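Local coordinates for protein dual function macrocyclase-peptidase POPB (Galerina marginata, PDB 5N4B) that cleaves peptide bonds after prolyl residues and macrocyclises the trimmed peptide in amanitin toxin biosynthesis, acting as a serine peptidase of the prolyl oligopeptidase family, at residues P37-W40 with L41-T45; D46-D49 with K50-A54; I376-N380 with V381-I385; E537-K540 with G541-E545; L513-L516 with Q517-A521. The protein carries 1 engineered substitution. All coordinates share one frame; numbering follows the deposited sequence. Where two conformers were deposited one is given.

Contact 1: residues P37-W40 with L41-T45; sequences PYQW and LEEST
Gln39 reaches across a short 3-10 turn to Glu42 and Glu43, and its side chain can be followed outward atom by atom. CB leaves the turn pointing away from residues 41-45, and CG stands opposite the backbone N (chi1 -179°). The chain then bends at chi2 (-78°), which swings the amide back over the turn. Gln39 CG passes 3.7 Å from Glu42 OE1. At the tip, Gln39 NE2 donates to Glu42 OE1 (3.0 Å); the acceptor lies close to the amide plane, yet the amide reaches it from above the carboxylate, the two planes being 89° apart. Gln39 NE2 also makes a weak bond of 3.3 Å to Glu43 OE2. OE1 of Gln39 takes a proton from a water that also donates to Glu43 OE2, so both ends of the amide are tied to the second segment.

The backbone beneath shows the i to i+3 pattern of a 3-10 turn: Leu41 N bonds to Tyr38 O at 2.9 Å, Glu42 N to Gln39 O, and Glu43 N to Trp40 O. On the buried flank Leu41 lies alongside Trp40, its CG 3.9 Å from the centroid of the Trp40 six-membered ring and almost on the ring normal, a CH-pi contact. Trp40 NE1 bonds to Arg16 O, and Glu42 OE2 forms salt bridges with Lys610 and Lys672. In chain order the turn lies between strand 30-35 and helix 46-64, with Tyr38 resting on helix 668-680 and Leu41 on Trp51.

Contact 2: residues D46-D49 with K50-A54; sequences DEVD and KWTTA
The first turns of the alpha-helix 46-64 hold this contact, in which regular i to i+4 backbone bonding is reinforced by the side chain of Thr53, which folds back onto a carbonyl one turn earlier. Lys50 N bonds to Asp46 O, Trp51 N to Glu47 O, and Thr52 N to Val48 O, the last at 2.8 Å and nearly straight (N-H...O 167°). The helix begins just after Thr45, whose OG1 caps Val48 N.

On the buried side, Val48 CG1 meets Thr52 CG2 at 4.1 Å, two methyl groups one turn apart. The indole of Trp51 is carried away from the preceding turn by a trans first torsion (chi1 -179°), and it packs edge-to-face with Phe671 of helix 668-680. Thr52 also touches that helix, and its OG1 bonds to Lys694 NZ. A water 2.8 Å from both Asp49 OD1 and Thr52 OG1 links the two side chains and donates to the carboxylate. Glu47 OE2 forms a salt bridge with Arg16. The exposed flank carries Asp46, Asp49 and Lys50; the extended chain of Lys50 starts with Lys50 CG 3.6 Å from Asp46 O.

Asp49 O is gripped twice by one residue: Thr53 N donates to it at 2.9 Å and Thr53 OG1 at 2.8 Å, the two donors arriving from opposite faces of the carbonyl plane.

Contact 3: residues I376-N380 with V381-I385; sequences IYKRN and VKDEI
Two salt bridges, one on each face of a beta hairpin, tie residues 376-380 to 381-385. On one face Lys378 NZ donates to Asp383 OD1 at 2.8 Å, on the syn side and somewhat out of the carboxylate plane; bends at chi3 and chi4 (both close to -60°) curl the ammonium back to the carboxylate. On the other, Arg379 grips Glu384 side-on: Arg379 NE reaches Glu384 OE2 at 3.0 Å and Arg379 NH2 reaches Glu384 OE1 at 3.2 Å. Both acceptors lie in the guanidinium plane, although the nitrogens approach from above the carboxylate, the planes being 41° apart.

Farther along the face of Lys378 and Asp383, Ile376 CG1, in the modelled conformer of two, packs against Ile385 CG1 at 4.0 Å. One water joins Lys378 NZ to Asp383 OD2, while another accepts from Lys378 NZ and lies within bonding distance of Val381 O. In the next shell, Lys378 also pairs with Asp505, Asp383 OD2 accepts from Ala406 N, and Glu384 OE1 bonds to Tyr386 OH.

Backbone pairing sets the register beneath: Tyr377 and Glu384 exchange two hydrogen bonds, and Arg379 pairs likewise with Lys382. Positive phi at Asn380 and Val381 makes the type I' turn of a tight two-residue hairpin, here linking the inner strands of a four-stranded beta-propeller blade.

Contact 4: residues E537-K540 with G541-E545; sequences EWHK and GGRRE
Arg543 folds back over the end of helix 536-540 and meets both His539 and Lys540. The van der Waals and CH-pi contacts use its carbon chain and one guanidinium face. Arg543 CD lies over a face of the imidazole, 3.6 Å from the His539 ring centroid and 18° off its normal, a CH-pi contact. A bend at chi3 (71°) turns the guanidinium, so that its plane stands 86° from the imidazole. Lys540 CA sits over the centre of the guanidinium, and Lys540 CB is 3.2 Å from Arg543 NH2.

Backbone hydrogen bonds finish the helix: Gly541 N donates to Glu537 O at 3.1 Å and weakly to Trp538 O, then Gly542 N reaches His539 O at 2.9 Å. A water donates to both Lys540 O and Arg543 O, joining helix end and loop.

Among the charged groups, Lys540 NZ forms a salt bridge with Glu537 OE2 at 2.9 Å, one turn back. Arg543 NH1 pairs with Glu536, and His539 NE2 bonds to Glu623.

Carbon atoms of Arg543 thus lie against His539 and Lys540 while its NH1 has an acidic partner, which together probably steady the side chain. With Lys540 NZ 5.3 Å from Arg543 NH2, Glu537 and Glu536 probably offset the mutual repulsion of the two cations.

Contact 5: residues L513-L516 with Q517-A521; sequences LTFL and QTYGA
Phe515 packs against both Tyr519 and Ala521 at the C-terminal end of helix 510-519, the helix of a beta-alpha-beta unit between strands 492-495 and 522-526 in the alpha/beta-hydrolase domain. This is the tight part. Tyr519 CD2 lies over one face of the Phe515 ring, offset toward its rim, and Phe515 CE2 lies 3.5 Å from both Tyr519 CD2 and Tyr519 CE2. The rings meet obliquely, with centroids 4.8 Å apart and planes at 53°. A trans chi1 (-174°) extends the Phe515 ring to the helix end, where Phe515 CE1 touches Ala521 CB at 3.8 Å. Leu516 CD2 meets Ala521 CB at 4.2 Å, and Leu513 and Leu516 rest on Val479 of strand 473-481.

The other side is looser. Gln517 is exposed, its extended chain leading away from the preceding turn; its CB remains near Leu513 O, to which its N also bonds. Thr518, partly exposed, returns to the backbone: Thr518 OG1 donates to Thr514 O at 2.8 Å, and its N donates to the same oxygen.

Where the helix stops, Gly520 adopts a positive phi (67°). Its N bonds only weakly to Leu516 O, while Ala521 N reaches Leu516 O at 3.2 Å on a lone pair, in the carbonyl plane. A water completes the end, donating to Leu516 O and, at 2.6 Å, to Ala521 O.

How the contacts relate
Along the chain the order is contact 1, 2, 3, 5, then 4. Contacts 1 and 2 are consecutive and touch, their centres 10 Å apart: the 3-10 turn leads into helix 46-64, and Trp40 O packs on Val48 CG2. Both lie against helix 668-680, bringing the N-terminal part of the chain onto the hydrolase domain. Contact 3, about 45 Å from contact 1 between centres, belongs to a propeller blade. Its nearest atoms are about 7 Å from contact 4, and Ser527 touches both, through Val381 and Trp538, consistent with this being a place where propeller and hydrolase domain meet. Contacts 4 and 5 share the hydrolase domain, with centres 34 Å apart.

Contact 1: residues P37-W40 with L41-T45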
# COMPACT_ATOMS: atom_id res chain seq x y z
N PRO A 37 -19.73 -10.41 -23.52
CA PRO A 37 -19.50 -11.77 -24.03
C PRO A 37 -18.55 -12.56 -23.19
O PRO A 37 -18.46 -13.79 -23.36
CB PRO A 37 -18.95 -11.53 -25.45
CG PRO A 37 -18.44 -10.15 -25.42
CD PRO A 37 -19.33 -9.39 -24.49
N TYR A 38 -17.76 -11.89 -22.33
CA TYR A 38 -16.81 -12.57 -21.46
C TYR A 38 -17.28 -12.58 -20.00
O TYR A 38 -16.47 -12.76 -19.07
CB TYR A 38 -15.39 -11.98 -21.61
CG TYR A 38 -14.96 -12.01 -23.08
CD1 TYR A 38 -14.90 -13.21 -23.79
CD2 TYR A 38 -14.66 -10.83 -23.76
CE1 TYR A 38 -14.55 -13.22 -25.12
CE2 TYR A 38 -14.32 -10.85 -25.07
CZ TYR A 38 -14.25 -12.02 -25.76
OH TYR A 38 -13.93 -12.00 -27.12
N GLN A 39 -18.59 -12.44 -19.78
CA GLN A 39 -19.12 -12.53 -18.42
C GLN A 39 -18.70 -13.83 -17.76
O GLN A 39 -18.47 -13.86 -16.54
CB GLN A 39 -20.66 -12.39 -18.43
CG GLN A 39 -21.29 -12.47 -17.02
CD GLN A 39 -21.38 -13.90 -16.51
OE1 GLN A 39 -21.63 -14.83 -17.27
NE2 GLN A 39 -21.14 -14.09 -15.20
N TRP A 40 -18.56 -14.90 -18.54
CA TRP A 40 -18.22 -16.21 -18.01
C TRP A 40 -16.82 -16.26 -17.41
O TRP A 40 -16.55 -17.13 -16.59
CB TRP A 40 -18.42 -17.29 -19.07
CG TRP A 40 -17.58 -17.14 -20.28
CD1 TRP A 40 -17.87 -16.41 -21.39
CD2 TRP A 40 -16.31 -17.72 -20.48
NE1 TRP A 40 -16.81 -16.51 -22.29
CE2 TRP A 40 -15.85 -17.32 -21.76
CE3 TRP A 40 -15.50 -18.58 -19.72
CZ2 TRP A 40 -14.64 -17.74 -22.29
CZ3 TRP A 40 -14.29 -18.99 -20.25
CH2 TRP A 40 -13.87 -18.57 -21.51
N LEU A 41 -15.95 -15.32 -17.74
CA LEU A 41 -14.62 -15.24 -17.12
C LEU A 41 -14.67 -14.70 -15.72
O LEU A 41 -13.63 -14.64 -15.06
CB LEU A 41 -13.67 -14.42 -18.01
CG LEU A 41 -13.19 -15.19 -19.23
CD1 LEU A 41 -12.45 -14.28 -20.24
CD2 LEU A 41 -12.23 -16.33 -18.81
N GLU A 42 -15.85 -14.30 -15.23
CA GLU A 42 -16.01 -13.95 -13.82
C GLU A 42 -16.02 -15.19 -12.93
O GLU A 42 -15.92 -15.04 -11.70
CB GLU A 42 -17.32 -13.22 -13.57
CG GLU A 42 -17.42 -11.87 -14.24
CD GLU A 42 -18.82 -11.30 -14.30
OE1 GLU A 42 -19.78 -11.84 -13.68
OE2 GLU A 42 -18.99 -10.26 -14.96
N GLU A 43 -16.14 -16.37 -13.52
CA GLU A 43 -16.48 -17.57 -12.77
C GLU A 43 -15.27 -18.47 -12.60
O GLU A 43 -14.21 -18.26 -13.20
CB GLU A 43 -17.56 -18.35 -13.51
CG GLU A 43 -18.80 -17.56 -13.90
CD GLU A 43 -19.74 -17.20 -12.75
OE1 GLU A 43 -19.42 -17.51 -11.57
OE2 GLU A 43 -20.79 -16.59 -13.06
N SER A 44 -15.46 -19.51 -11.81
CA SER A 44 -14.41 -20.50 -11.61
C SER A 44 -14.98 -21.83 -12.09
O SER A 44 -15.93 -22.36 -11.50
CB SER A 44 -13.99 -20.56 -10.15
OG SER A 44 -13.08 -21.62 -9.97
N THR A 45 -14.46 -22.30 -13.22
CA THR A 45 -15.00 -23.47 -13.90
C THR A 45 -13.88 -24.18 -14.65
O THR A 45 -12.78 -23.65 -14.86
CB THR A 45 -16.08 -23.14 -14.94
OG1 THR A 45 -15.44 -22.48 -16.04
CG2 THR A 45 -17.18 -22.28 -14.38
O HOH W 1 -22.23 -17.28 -15.69

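Contact 2: residues D46-D49 with K50-A54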
# COMPACT_ATOMS: atom_id res chain seq x y z
N ASP A 46 -14.17 -25.37 -15.15
CA ASP A 46 -13.15 -26.07 -15.91
C ASP A 46 -12.83 -25.31 -17.21
O ASP A 46 -11.67 -25.28 -17.62
CB ASP A 46 -13.57 -27.53 -16.15
CG ASP A 46 -13.53 -28.40 -14.87
OD1 ASP A 46 -12.88 -28.01 -13.87
OD2 ASP A 46 -14.10 -29.51 -14.86
N GLU A 47 -13.84 -24.67 -17.83
CA GLU A 47 -13.60 -23.89 -19.05
C GLU A 47 -12.69 -22.69 -18.75
O GLU A 47 -11.82 -22.34 -19.55
CB GLU A 47 -14.93 -23.40 -19.64
CG GLU A 47 -14.83 -22.65 -20.97
CD GLU A 47 -16.15 -21.98 -21.41
OE1 GLU A 47 -17.05 -21.74 -20.55
OE2 GLU A 47 -16.25 -21.61 -22.60
N VAL A 48 -12.89 -22.03 -17.61
CA VAL A 48 -12.00 -20.93 -17.25
C VAL A 48 -10.59 -21.43 -16.98
O VAL A 48 -9.61 -20.81 -17.41
CB VAL A 48 -12.57 -20.13 -16.07
CG1 VAL A 48 -11.55 -19.08 -15.60
CG2 VAL A 48 -13.89 -19.47 -16.44
N ASP A 49 -10.45 -22.59 -16.32
CA ASP A 49 -9.13 -23.16 -16.07
C ASP A 49 -8.41 -23.48 -17.37
O ASP A 49 -7.19 -23.27 -17.48
CB ASP A 49 -9.26 -24.44 -15.26
CG ASP A 49 -9.69 -24.21 -13.83
OD1 ASP A 49 -9.62 -23.09 -13.29
OD2 ASP A 49 -10.09 -25.22 -13.20
N LYS A 50 -9.12 -24.00 -18.37
CA LYS A 50 -8.49 -24.28 -19.66
C LYS A 50 -8.00 -22.99 -20.29
O LYS A 50 -6.91 -22.93 -20.87
CB LYS A 50 -9.42 -25.03 -20.61
CG LYS A 50 -9.60 -26.51 -20.25
CD LYS A 50 -10.62 -27.21 -21.17
CE LYS A 50 -10.94 -28.63 -20.67
NZ LYS A 50 -11.96 -29.32 -21.53
N TRP A 51 -8.80 -21.94 -20.18
CA TRP A 51 -8.44 -20.66 -20.77
C TRP A 51 -7.26 -20.03 -20.05
O TRP A 51 -6.31 -19.55 -20.69
CB TRP A 51 -9.64 -19.73 -20.77
CG TRP A 51 -9.42 -18.35 -21.37
CD1 TRP A 51 -9.57 -17.98 -22.68
CD2 TRP A 51 -8.99 -17.17 -20.68
NE1 TRP A 51 -9.26 -16.64 -22.84
CE2 TRP A 51 -8.90 -16.13 -21.62
CE3 TRP A 51 -8.67 -16.92 -19.36
CZ2 TRP A 51 -8.51 -14.84 -21.25
CZ3 TRP A 51 -8.27 -15.65 -19.01
CH2 TRP A 51 -8.20 -14.62 -19.96
N THR A 52 -7.27 -20.03 -18.71
CA THR A 52 -6.15 -19.42 -18.01
C THR A 52 -4.86 -20.20 -18.24
O THR A 52 -3.79 -19.59 -18.34
CB THR A 52 -6.41 -19.29 -16.50
OG1 THR A 52 -6.67 -20.57 -15.92
CG2 THR A 52 -7.59 -18.39 -16.22
N THR A 53 -4.96 -21.53 -18.30
CA THR A 53 -3.81 -22.37 -18.58
C THR A 53 -3.26 -22.08 -19.97
O THR A 53 -2.06 -21.88 -20.14
CB THR A 53 -4.19 -23.84 -18.44
OG1 THR A 53 -4.55 -24.09 -17.09
CG2 THR A 53 -3.01 -24.74 -18.84
N ALA A 54 -4.16 -21.98 -20.97
CA ALA A 54 -3.73 -21.65 -22.33
C ALA A 54 -3.06 -20.27 -22.39
O ALA A 54 -2.05 -20.09 -23.08
CB ALA A 54 -4.90 -21.71 -23.32
O HOH W 2 -8.10 -20.72 -13.52

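Contact 3: residues I376-N380 with V381-I385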
# COMPACT_ATOMS: atom_id res chain seq x y z
N ILE A 376 5.71 15.56 9.95
CA ILE A 376 6.24 15.39 8.60
C ILE A 376 5.31 16.14 7.67
O ILE A 376 4.09 15.90 7.66
CB ILE A 376 6.36 13.92 8.20
CG1 ILE A 376 7.44 13.28 9.05
CG2 ILE A 376 6.71 13.80 6.69
CD1 ILE A 376 7.48 11.80 8.90
N TYR A 377 5.90 17.08 6.93
CA TYR A 377 5.24 17.80 5.85
C TYR A 377 5.73 17.27 4.53
O TYR A 377 6.94 17.01 4.34
CB TYR A 377 5.55 19.28 5.93
CG TYR A 377 4.74 20.01 6.94
CD1 TYR A 377 3.49 20.47 6.60
CD2 TYR A 377 5.21 20.25 8.21
CE1 TYR A 377 2.68 21.14 7.53
CE2 TYR A 377 4.44 20.95 9.12
CZ TYR A 377 3.18 21.36 8.77
OH TYR A 377 2.46 22.00 9.76
N LYS A 378 4.82 17.09 3.62
CA LYS A 378 5.14 16.67 2.26
C LYS A 378 5.01 17.90 1.38
O LYS A 378 3.90 18.37 1.14
CB LYS A 378 4.22 15.54 1.81
CG LYS A 378 4.65 14.89 0.51
CD LYS A 378 3.69 13.85 0.02
CE LYS A 378 3.50 12.70 1.02
NZ LYS A 378 4.75 11.98 1.35
N ARG A 379 6.14 18.46 0.94
CA ARG A 379 6.17 19.68 0.16
C ARG A 379 6.76 19.31 -1.20
O ARG A 379 7.89 18.79 -1.28
CB ARG A 379 7.04 20.74 0.86
CG ARG A 379 7.00 22.06 0.11
CD ARG A 379 8.10 23.04 0.60
NE ARG A 379 8.06 23.03 2.02
CZ ARG A 379 7.16 23.65 2.77
NH1 ARG A 379 6.22 24.42 2.22
NH2 ARG A 379 7.23 23.48 4.10
N ASN A 380 6.01 19.53 -2.27
CA ASN A 380 6.46 19.12 -3.60
C ASN A 380 6.82 17.63 -3.60
O ASN A 380 7.74 17.18 -4.28
CB ASN A 380 7.62 19.98 -4.13
CG ASN A 380 7.26 21.40 -4.33
OD1 ASN A 380 7.97 22.32 -3.87
ND2 ASN A 380 6.17 21.61 -4.96
N VAL A 381 6.03 16.83 -2.89
CA VAL A 381 6.12 15.38 -2.85
C VAL A 381 7.40 14.89 -2.20
O VAL A 381 7.79 13.72 -2.38
CB VAL A 381 5.91 14.75 -4.25
CG1 VAL A 381 5.37 13.31 -4.10
CG2 VAL A 381 4.96 15.57 -5.11
N LYS A 382 8.02 15.73 -1.39
CA LYS A 382 9.24 15.38 -0.69
C LYS A 382 9.04 15.74 0.79
O LYS A 382 8.54 16.81 1.13
CB LYS A 382 10.41 16.18 -1.27
CG LYS A 382 10.72 15.76 -2.76
CD LYS A 382 11.64 16.69 -3.51
CE LYS A 382 10.92 17.94 -3.96
NZ LYS A 382 11.89 18.84 -4.55
N ASP A 383 9.40 14.82 1.66
CA ASP A 383 9.09 14.94 3.07
C ASP A 383 10.11 15.77 3.82
O ASP A 383 11.33 15.67 3.59
CB ASP A 383 8.96 13.55 3.69
CG ASP A 383 7.69 12.83 3.28
OD1 ASP A 383 6.72 13.46 2.76
OD2 ASP A 383 7.57 11.60 3.56
N GLU A 384 9.60 16.55 4.77
CA GLU A 384 10.38 17.42 5.65
C GLU A 384 9.95 17.14 7.08
O GLU A 384 8.75 17.00 7.36
CB GLU A 384 10.13 18.87 5.31
CG GLU A 384 10.33 19.20 3.84
CD GLU A 384 10.09 20.66 3.50
OE1 GLU A 384 9.67 21.44 4.39
OE2 GLU A 384 10.34 21.06 2.34
N ILE A 385 10.90 17.08 8.00
CA ILE A 385 10.63 16.68 9.38
C ILE A 385 10.89 17.85 10.30
O ILE A 385 11.96 18.45 10.25
CB ILE A 385 11.48 15.46 9.77
CG1 ILE A 385 11.34 14.32 8.74
CG2 ILE A 385 11.06 14.99 11.16
CD1 ILE A 385 12.54 14.14 7.89
O HOH W 3 3.54 17.53 -1.61
O HOH W 4 7.53 12.05 -0.11
O HOH W 5 5.59 10.05 3.47
O HOH W 6 10.40 19.48 0.11
O HOH W 7 11.04 21.67 -5.37

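Contact 4: residues E537-K540 with G541-E545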
# COMPACT_ATOMS: atom_id res chain seq x y z
N GLU A 537 -7.56 18.48 -2.59
CA GLU A 537 -7.90 19.05 -3.87
C GLU A 537 -7.20 18.31 -5.02
O GLU A 537 -7.72 18.30 -6.15
CB GLU A 537 -7.63 20.56 -3.95
CG GLU A 537 -8.51 21.38 -3.02
CD GLU A 537 -9.97 21.43 -3.47
OE1 GLU A 537 -10.24 21.68 -4.67
OE2 GLU A 537 -10.84 21.22 -2.60
N TRP A 538 -6.03 17.73 -4.76
CA TRP A 538 -5.35 16.95 -5.79
C TRP A 538 -6.10 15.66 -6.05
O TRP A 538 -6.25 15.24 -7.21
CB TRP A 538 -3.91 16.68 -5.34
CG TRP A 538 -2.97 16.45 -6.49
CD1 TRP A 538 -2.29 15.30 -6.77
CD2 TRP A 538 -2.56 17.40 -7.45
NE1 TRP A 538 -1.49 15.49 -7.83
CE2 TRP A 538 -1.63 16.77 -8.29
CE3 TRP A 538 -2.87 18.73 -7.68
CZ2 TRP A 538 -1.04 17.41 -9.38
CZ3 TRP A 538 -2.28 19.39 -8.75
CH2 TRP A 538 -1.35 18.73 -9.58
N HIS A 539 -6.59 15.04 -4.99
CA HIS A 539 -7.42 13.84 -5.13
C HIS A 539 -8.70 14.16 -5.88
O HIS A 539 -9.08 13.46 -6.84
CB HIS A 539 -7.74 13.31 -3.75
CG HIS A 539 -8.53 12.04 -3.74
ND1 HIS A 539 -9.14 11.61 -2.59
CD2 HIS A 539 -8.73 11.07 -4.67
CE1 HIS A 539 -9.74 10.45 -2.82
NE2 HIS A 539 -9.49 10.09 -4.07
N LYS A 540 -9.37 15.24 -5.47
CA LYS A 540 -10.64 15.63 -6.08
C LYS A 540 -10.49 15.94 -7.56
O LYS A 540 -11.43 15.77 -8.35
CB LYS A 540 -11.23 16.79 -5.27
CG LYS A 540 -12.49 17.41 -5.86
CD LYS A 540 -13.27 18.23 -4.82
CE LYS A 540 -12.71 19.62 -4.59
NZ LYS A 540 -13.43 20.29 -3.43
N GLY A 541 -9.30 16.36 -7.97
CA GLY A 541 -8.96 16.65 -9.34
C GLY A 541 -8.88 15.43 -10.24
O GLY A 541 -8.75 15.62 -11.45
N GLY A 542 -8.90 14.25 -9.66
CA GLY A 542 -8.92 13.03 -10.43
C GLY A 542 -9.76 11.97 -9.77
O GLY A 542 -9.24 10.95 -9.34
N ARG A 543 -11.06 12.21 -9.66
CA ARG A 543 -11.95 11.38 -8.89
C ARG A 543 -13.37 11.51 -9.44
O ARG A 543 -13.80 12.61 -9.76
CB ARG A 543 -11.93 11.93 -7.43
CG ARG A 543 -12.68 11.15 -6.41
CD ARG A 543 -12.42 11.67 -4.97
NE ARG A 543 -13.06 12.97 -4.72
CZ ARG A 543 -12.66 13.87 -3.82
NH1 ARG A 543 -11.58 13.69 -3.03
NH2 ARG A 543 -13.38 14.99 -3.71
N ARG A 544 -14.10 10.40 -9.53
CA ARG A 544 -15.49 10.45 -9.95
C ARG A 544 -15.59 11.18 -11.29
O ARG A 544 -14.99 10.76 -12.27
CB ARG A 544 -16.41 10.99 -8.83
CG ARG A 544 -16.50 9.99 -7.65
CD ARG A 544 -17.22 10.52 -6.42
NE ARG A 544 -18.56 10.97 -6.74
CZ ARG A 544 -19.62 10.17 -6.73
NH1 ARG A 544 -19.52 8.88 -6.44
NH2 ARG A 544 -20.80 10.68 -7.04
N GLU A 545 -16.34 12.28 -11.38
CA GLU A 545 -16.50 12.90 -12.69
C GLU A 545 -15.22 13.48 -13.27
O GLU A 545 -15.20 13.76 -14.48
CB GLU A 545 -17.61 13.95 -12.67
CG GLU A 545 -17.27 15.22 -11.95
CD GLU A 545 -17.59 15.20 -10.46
OE1 GLU A 545 -17.79 14.12 -9.85
OE2 GLU A 545 -17.65 16.33 -9.89
O HOH W 8 -14.00 14.96 -8.25

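Contact 5: residues L513-L516 with Q517-A521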
# COMPACT_ATOMS: atom_id res chain seq x y z
N LEU A 513 16.80 0.27 -9.97
CA LEU A 513 18.10 0.88 -10.23
C LEU A 513 18.98 -0.03 -11.08
O LEU A 513 19.72 0.44 -11.95
CB LEU A 513 18.82 1.26 -8.93
CG LEU A 513 18.08 2.30 -8.08
CD1 LEU A 513 18.91 2.64 -6.87
CD2 LEU A 513 17.71 3.57 -8.85
N THR A 514 18.93 -1.32 -10.84
CA THR A 514 19.71 -2.26 -11.65
C THR A 514 19.27 -2.19 -13.11
O THR A 514 20.11 -2.17 -14.01
CB THR A 514 19.53 -3.65 -11.08
OG1 THR A 514 20.10 -3.70 -9.77
CG2 THR A 514 20.25 -4.68 -11.91
N PHE A 515 17.97 -2.15 -13.36
CA PHE A 515 17.50 -2.00 -14.73
C PHE A 515 18.02 -0.71 -15.36
O PHE A 515 18.49 -0.70 -16.50
CB PHE A 515 15.98 -2.01 -14.75
CG PHE A 515 15.35 -2.01 -16.12
CD1 PHE A 515 15.10 -0.81 -16.75
CD2 PHE A 515 15.05 -3.19 -16.76
CE1 PHE A 515 14.52 -0.78 -17.99
CE2 PHE A 515 14.46 -3.17 -18.00
CZ PHE A 515 14.21 -1.97 -18.62
N LEU A 516 17.97 0.39 -14.61
CA LEU A 516 18.41 1.67 -15.15
C LEU A 516 19.87 1.61 -15.55
O LEU A 516 20.27 2.12 -16.60
CB LEU A 516 18.19 2.80 -14.14
CG LEU A 516 16.75 3.01 -13.62
CD1 LEU A 516 16.67 4.28 -12.84
CD2 LEU A 516 15.73 3.00 -14.71
N GLN A 517 20.70 1.05 -14.69
CA GLN A 517 22.12 0.93 -14.98
C GLN A 517 22.38 -0.05 -16.12
O GLN A 517 23.19 0.24 -17.00
CB GLN A 517 22.86 0.52 -13.72
CG GLN A 517 24.37 0.47 -13.89
CD GLN A 517 25.15 0.30 -12.61
OE1 GLN A 517 24.63 0.35 -11.52
NE2 GLN A 517 26.43 0.03 -12.77
N THR A 518 21.67 -1.15 -16.17
CA THR A 518 21.92 -2.17 -17.18
C THR A 518 21.62 -1.65 -18.57
O THR A 518 22.33 -1.95 -19.53
CB THR A 518 21.04 -3.39 -16.87
OG1 THR A 518 21.48 -3.99 -15.62
CG2 THR A 518 21.11 -4.44 -17.94
N TYR A 519 20.57 -0.88 -18.71
CA TYR A 519 20.08 -0.47 -20.00
C TYR A 519 20.23 1.02 -20.27
O TYR A 519 19.92 1.46 -21.40
CB TYR A 519 18.61 -0.87 -20.15
CG TYR A 519 18.38 -2.35 -20.22
CD1 TYR A 519 18.77 -3.08 -21.35
CD2 TYR A 519 17.70 -3.00 -19.21
CE1 TYR A 519 18.53 -4.43 -21.43
CE2 TYR A 519 17.44 -4.34 -19.32
CZ TYR A 519 17.85 -5.04 -20.43
OH TYR A 519 17.54 -6.39 -20.49
N GLY A 520 20.70 1.82 -19.32
CA GLY A 520 20.77 3.25 -19.57
C GLY A 520 19.38 3.84 -19.69
O GLY A 520 19.16 4.77 -20.49
N ALA A 521 18.42 3.33 -18.93
CA ALA A 521 17.03 3.75 -19.01
C ALA A 521 16.76 4.72 -17.87
O ALA A 521 17.58 4.88 -16.98
CB ALA A 521 16.10 2.54 -18.89
O HOH W 9 20.10 5.19 -16.39